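Local coordinates for protein serine protease inhibitor 4, isoform B (Drosophila melanogaster, PDB 4P0F) that is a serpin that probably inhibits serine and cysteine endopeptidases, captured here in its cleaved form, at residues 217-221 with 233-239; 358-362 with 374-378. All coordinates share one frame; numbering follows the deposited sequence.

Contact 1: 217-221 with 233-239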
loop_
_atom_site.group_PDB
_atom_site.type_symbol
_atom_site.label_atom_id
_atom_site.label_comp_id
_atom_site.label_asym_id
_atom_site.label_seq_id
_atom_site.Cartn_x
_atom_site.Cartn_y
_atom_site.Cartn_z
ATOM N N ASP A 217 -9.562 22.259 7.483
ATOM C CA ASP A 217 -8.620 22.932 8.393
ATOM C C ASP A 217 -7.199 22.440 8.152
ATOM O O ASP A 217 -6.461 22.108 9.094
ATOM C CB ASP A 217 -8.997 22.719 9.860
ATOM C CG ASP A 217 -8.328 23.730 10.794
ATOM O OD1 ASP A 217 -8.154 24.910 10.400
ATOM O OD2 ASP A 217 -7.986 23.349 11.933
ATOM N N ALA A 218 -6.816 22.411 6.884
ATOM C CA ALA A 218 -5.510 21.902 6.502
ATOM C C ALA A 218 -4.952 22.638 5.291
ATOM O O ALA A 218 -5.609 23.504 4.709
ATOM C CB ALA A 218 -5.598 20.419 6.217
ATOM N N MET A 219 -3.716 22.302 4.944
ATOM C CA MET A 219 -3.109 22.763 3.708
ATOM C C MET A 219 -2.420 21.578 3.071
ATOM O O MET A 219 -2.084 20.605 3.754
ATOM C CB MET A 219 -2.115 23.902 3.963
ATOM C CG MET A 219 -2.720 25.112 4.632
ATOM S SD MET A 219 -1.496 26.356 5.103
ATOM C CE MET A 219 -2.596 27.523 5.901
ATOM N N ALA A 220 -2.230 21.634 1.758
ATOM C CA ALA A 220 -1.590 20.534 1.067
ATOM C C ALA A 220 -0.572 21.028 0.063
ATOM O O ALA A 220 -0.670 22.141 -0.443
ATOM C CB ALA A 220 -2.629 19.658 0.374
ATOM N N LEU A 221 0.391 20.158 -0.225
ATOM C CA LEU A 221 1.493 20.444 -1.124
ATOM C C LEU A 221 1.822 19.155 -1.861
ATOM O O LEU A 221 1.724 18.061 -1.291
ATOM C CB LEU A 221 2.722 20.966 -0.342
ATOM C CG LEU A 221 3.861 21.639 -1.109
ATOM C CD1 LEU A 221 3.455 23.026 -1.562
ATOM C CD2 LEU A 221 5.103 21.712 -0.237
ATOM N N LEU A 233 2.131 13.823 -2.119
ATOM C CA LEU A 233 1.155 14.745 -1.573
ATOM C C LEU A 233 1.279 14.751 -0.069
ATOM O O LEU A 233 1.267 13.694 0.551
ATOM C CB LEU A 233 -0.256 14.321 -1.980
ATOM C CG LEU A 233 -1.410 15.117 -1.370
ATOM C CD1 LEU A 233 -1.485 16.507 -1.978
ATOM C CD2 LEU A 233 -2.705 14.342 -1.570
ATOM N N ILE A 234 1.436 15.940 0.507
ATOM C CA ILE A 234 1.481 16.106 1.958
ATOM C C ILE A 234 0.251 16.897 2.374
ATOM O O ILE A 234 -0.008 17.952 1.808
ATOM C CB ILE A 234 2.756 16.853 2.408
ATOM C CG1 ILE A 234 4.006 16.122 1.906
ATOM C CG2 ILE A 234 2.803 16.977 3.917
ATOM C CD1 ILE A 234 5.240 16.977 1.885
ATOM N N VAL A 235 -0.509 16.382 3.338
ATOM C CA VAL A 235 -1.652 17.110 3.875
ATOM C C VAL A 235 -1.372 17.382 5.339
ATOM O O VAL A 235 -1.222 16.473 6.146
ATOM C CB VAL A 235 -2.972 16.348 3.705
ATOM C CG1 VAL A 235 -4.137 17.276 3.985
ATOM C CG2 VAL A 235 -3.070 15.774 2.299
ATOM N N LEU A 236 -1.293 18.669 5.653
ATOM C CA LEU A 236 -0.811 19.172 6.927
ATOM C C LEU A 236 -1.935 19.877 7.687
ATOM O O LEU A 236 -2.442 20.904 7.224
ATOM C CB LEU A 236 0.342 20.148 6.680
ATOM C CG LEU A 236 1.033 20.748 7.888
ATOM C CD1 LEU A 236 1.768 19.690 8.692
ATOM C CD2 LEU A 236 2.010 21.846 7.420
ATOM N N PRO A 237 -2.334 19.341 8.852
ATOM C CA PRO A 237 -3.316 20.068 9.668
ATOM C C PRO A 237 -2.826 21.469 10.025
ATOM O O PRO A 237 -1.616 21.671 10.145
ATOM C CB PRO A 237 -3.449 19.204 10.926
ATOM C CG PRO A 237 -2.987 17.844 10.519
ATOM C CD PRO A 237 -1.961 18.047 9.448
ATOM N N ASN A 238 -3.741 22.417 10.195
ATOM C CA ASN A 238 -3.347 23.780 10.563
ATOM C C ASN A 238 -2.905 23.883 12.021
ATOM O O ASN A 238 -2.225 24.838 12.394
ATOM C CB ASN A 238 -4.492 24.769 10.317
ATOM C CG ASN A 238 -4.789 24.987 8.842
ATOM O OD1 ASN A 238 -3.957 24.734 7.975
ATOM N ND2 ASN A 238 -5.989 25.491 8.557
ATOM N N THR A 239 -3.309 22.918 12.846
ATOM C CA THR A 239 -2.948 22.915 14.264
ATOM C C THR A 239 -2.056 21.727 14.586
ATOM O O THR A 239 -2.119 20.689 13.934
ATOM C CB THR A 239 -4.182 22.856 15.184
ATOM O OG1 THR A 239 -4.885 21.630 14.951
ATOM C CG2 THR A 239 -5.110 24.043 14.942
HETATM O O HOH W 1 -6.079 21.505 12.244
HETATM O O HOH W 2 -6.904 25.811 5.917
#
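Asn-238 and Asp-217 hold together the open end of this antiparallel strand pair. The backbone N of Asn-238 donates to Asp-217 O, and its amide then folds back over the same residue, ND2 giving a second bond of 2.9 Å to Asp-217 OD1. That bond is bent, 144° at the hydrogen, and meets OD1 from above the carboxylate, whose plane stands 86° from that of the amide. With CG of Asn-238 beside its own backbone N (chi1 -69°), the amide is laid across the chain at Asp-217 and Ala-218. Its OD1 lies 3.5 Å from Ala-218 C and 3.6 Å from Met-219 CG, the methionine chain crossing it at about a right angle. Two waters finish the polar end: one donates to Asp-217 OD2 and is hydrogen-bonded to Thr-239 OG1, while the other accepts from Asn-238 ND2 and donates to Ala-218 O.

Deeper in, Met-219 pairs with Leu-236 and Leu-221 with Ile-234, each through two backbone bonds; the one from Leu-236 N to Met-219 O is 2.8 Å and almost straight. Leu-221, the other large contributor, accepts from Ile-234 N at 2.8 Å on an O that Leu-233 CD1 approaches to 3.6 Å. Its side chain shares a face with Met-219, Ile-234 and Leu-236, and all four touch Phe-354. Ala-220 and Val-235 occupy the reverse face; Ala-220 CB meets Leu-233 CD1 at 4.1 Å, and Ala-218 CB lies as far from Val-235 CG1, where Leu-246 of helix 243-249 packs on both. Asp-217 and Ala-218 both face Leu-213, a G1 beta bulge at the start of strand 218-224, where it pairs with strand 197-213. The pair is a beta hairpin, strands s2B and s3B of beta-sheet B in the serpin fold.

Contact 2: 358-362 with 374-378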
loop_
_atom_site.group_PDB
_atom_site.type_symbol
_atom_site.label_atom_id
_atom_site.label_comp_id
_atom_site.label_asym_id
_atom_site.label_seq_id
_atom_site.Cartn_x
_atom_site.Cartn_y
_atom_site.Cartn_z
ATOM N N HIS A 358 4.878 19.116 12.466
ATOM C CA HIS A 358 3.970 18.460 13.393
ATOM C C HIS A 358 3.250 17.393 12.575
ATOM O O HIS A 358 3.458 17.327 11.364
ATOM C CB HIS A 358 3.029 19.475 14.064
ATOM C CG HIS A 358 2.147 20.228 13.116
ATOM N ND1 HIS A 358 2.392 21.535 12.748
ATOM C CD2 HIS A 358 1.002 19.873 12.491
ATOM C CE1 HIS A 358 1.442 21.943 11.927
ATOM N NE2 HIS A 358 0.586 20.954 11.754
ATOM N N PRO A 359 2.449 16.526 13.222
ATOM C CA PRO A 359 1.976 15.339 12.494
ATOM C C PRO A 359 1.193 15.625 11.213
ATOM O O PRO A 359 0.379 16.557 11.155
ATOM C CB PRO A 359 1.092 14.636 13.531
ATOM C CG PRO A 359 1.749 14.975 14.825
ATOM C CD PRO A 359 2.163 16.419 14.665
ATOM N N PHE A 360 1.456 14.812 10.192
ATOM C CA PHE A 360 0.854 14.988 8.880
ATOM C C PHE A 360 0.609 13.653 8.198
ATOM O O PHE A 360 1.100 12.603 8.641
ATOM C CB PHE A 360 1.725 15.890 7.988
ATOM C CG PHE A 360 3.120 15.364 7.726
ATOM C CD1 PHE A 360 3.378 14.526 6.646
ATOM C CD2 PHE A 360 4.175 15.740 8.538
ATOM C CE1 PHE A 360 4.661 14.064 6.404
ATOM C CE2 PHE A 360 5.452 15.280 8.299
ATOM C CZ PHE A 360 5.693 14.440 7.229
ATOM N N THR A 361 -0.200 13.689 7.143
ATOM C CA THR A 361 -0.451 12.507 6.341
ATOM C C THR A 361 0.127 12.756 4.953
ATOM O O THR A 361 0.332 13.902 4.539
ATOM C CB THR A 361 -1.965 12.150 6.293
ATOM O OG1 THR A 361 -2.158 10.963 5.512
ATOM C CG2 THR A 361 -2.755 13.247 5.694
ATOM N N TYR A 362 0.459 11.679 4.257
ATOM C CA TYR A 362 1.074 11.798 2.945
ATOM C C TYR A 362 0.626 10.646 2.048
ATOM O O TYR A 362 0.233 9.573 2.520
ATOM C CB TYR A 362 2.610 11.841 3.054
ATOM C CG TYR A 362 3.211 10.591 3.646
ATOM C CD1 TYR A 362 3.474 9.487 2.848
ATOM C CD2 TYR A 362 3.478 10.499 5.002
ATOM C CE1 TYR A 362 4.005 8.335 3.379
ATOM C CE2 TYR A 362 4.011 9.342 5.547
ATOM C CZ TYR A 362 4.269 8.263 4.728
ATOM O OH TYR A 362 4.786 7.104 5.262
ATOM N N TRP A 374 0.479 5.271 1.101
ATOM C CA TRP A 374 -0.272 6.158 1.971
ATOM C C TRP A 374 0.300 6.023 3.374
ATOM O O TRP A 374 0.593 4.911 3.824
ATOM C CB TRP A 374 -1.751 5.784 1.938
ATOM C CG TRP A 374 -2.698 6.822 2.421
ATOM C CD1 TRP A 374 -2.741 7.374 3.664
ATOM C CD2 TRP A 374 -3.776 7.418 1.678
ATOM N NE1 TRP A 374 -3.761 8.292 3.737
ATOM C CE2 TRP A 374 -4.413 8.333 2.533
ATOM C CE3 TRP A 374 -4.254 7.269 0.374
ATOM C CZ2 TRP A 374 -5.503 9.101 2.125
ATOM C CZ3 TRP A 374 -5.333 8.024 -0.027
ATOM C CH2 TRP A 374 -5.944 8.929 0.841
ATOM N N GLY A 375 0.472 7.137 4.077
ATOM C CA GLY A 375 0.998 7.044 5.421
ATOM C C GLY A 375 0.785 8.258 6.292
ATOM O O GLY A 375 0.196 9.255 5.874
ATOM N N SER A 376 1.263 8.122 7.523
ATOM C CA SER A 376 1.209 9.144 8.555
ATOM C C SER A 376 2.568 9.321 9.197
ATOM O O SER A 376 3.288 8.351 9.403
ATOM C CB SER A 376 0.225 8.759 9.659
ATOM O OG SER A 376 -1.109 8.846 9.236
ATOM N N VAL A 377 2.894 10.561 9.539
ATOM C CA VAL A 377 4.006 10.835 10.439
ATOM C C VAL A 377 3.409 11.406 11.706
ATOM O O VAL A 377 2.879 12.515 11.699
ATOM C CB VAL A 377 5.027 11.803 9.833
ATOM C CG1 VAL A 377 6.138 12.091 10.840
ATOM C CG2 VAL A 377 5.620 11.218 8.561
ATOM N N VAL A 378 3.495 10.645 12.790
ATOM C CA VAL A 378 2.868 11.036 14.045
ATOM C C VAL A 378 3.900 11.291 15.131
ATOM O O VAL A 378 3.750 12.197 15.943
ATOM C CB VAL A 378 1.878 9.955 14.521
ATOM C CG1 VAL A 378 1.247 10.338 15.850
ATOM C CG2 VAL A 378 0.798 9.736 13.468
HETATM O O HOH W 3 4.821 6.883 7.860
#
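This is an antiparallel pairing, almost wholly buried, inside the hairpin of strands 360-366 and 370-377 (s4B and s5B) in beta-sheet B of the serpin fold. Phe-360 pairs with Val-377 and Tyr-362 with Gly-375, both as hydrogen-bonded pairs, and on that face the aromatic rings lie against the opposite strand. CG of Tyr-362 stands between its backbone N and carbonyl carbon (chi1 62°), which lays the ring over Gly-375, with the glycine CA 3.8 Å from the ring centroid in a CH-pi contact. Phe-360 takes the same torsion, and Val-377 CB sits over one face of its ring, 3.9 Å from the centroid. A water at the edge of the tyrosine ring, 2.6 Å from Tyr-362 OH, donates to Ser-376 O. Gly-375 O is gripped twice, by Tyr-362 N and by Thr-361 OG1 at 2.9 Å, from opposite faces of its plane.

On the Thr-361 and Ser-376 face, both hydroxyls bond to Tyr-22 OH of helix 6-28, and the Trp-374 ring meets that tyrosine ring. Strand 35-36 pairs with the edge of 374-377 that faces away from 360-366, while Phe-274 of strand 263-281 packs on Phe-360 and Val-377.

How the contacts relate
Contacts 1 and 2 are two hairpins in series, their centres 10 Å apart, joined edge to edge because strands 230-237 and 360-366 are antiparallel neighbours. Val-235 N lies 2.9 Å from Thr-361 O, a probable backbone hydrogen bond that continues the ladder from one hairpin to the next. Near the end of strand 230-237, His-358 NE2 reaches Pro-237 O at 2.8 Å. Phe-360 of contact 2 also rests on Ile-234 and Leu-236 of contact 1. Helix 243-249 spans both, with Leu-246 on contact 1 and Leu-243 on contact 2. Both lie in beta-sheet B, apart from strand 328-341, which pairs with 161-174 and 311-324 as the inserted reactive-centre strand of a cleaved serpin does.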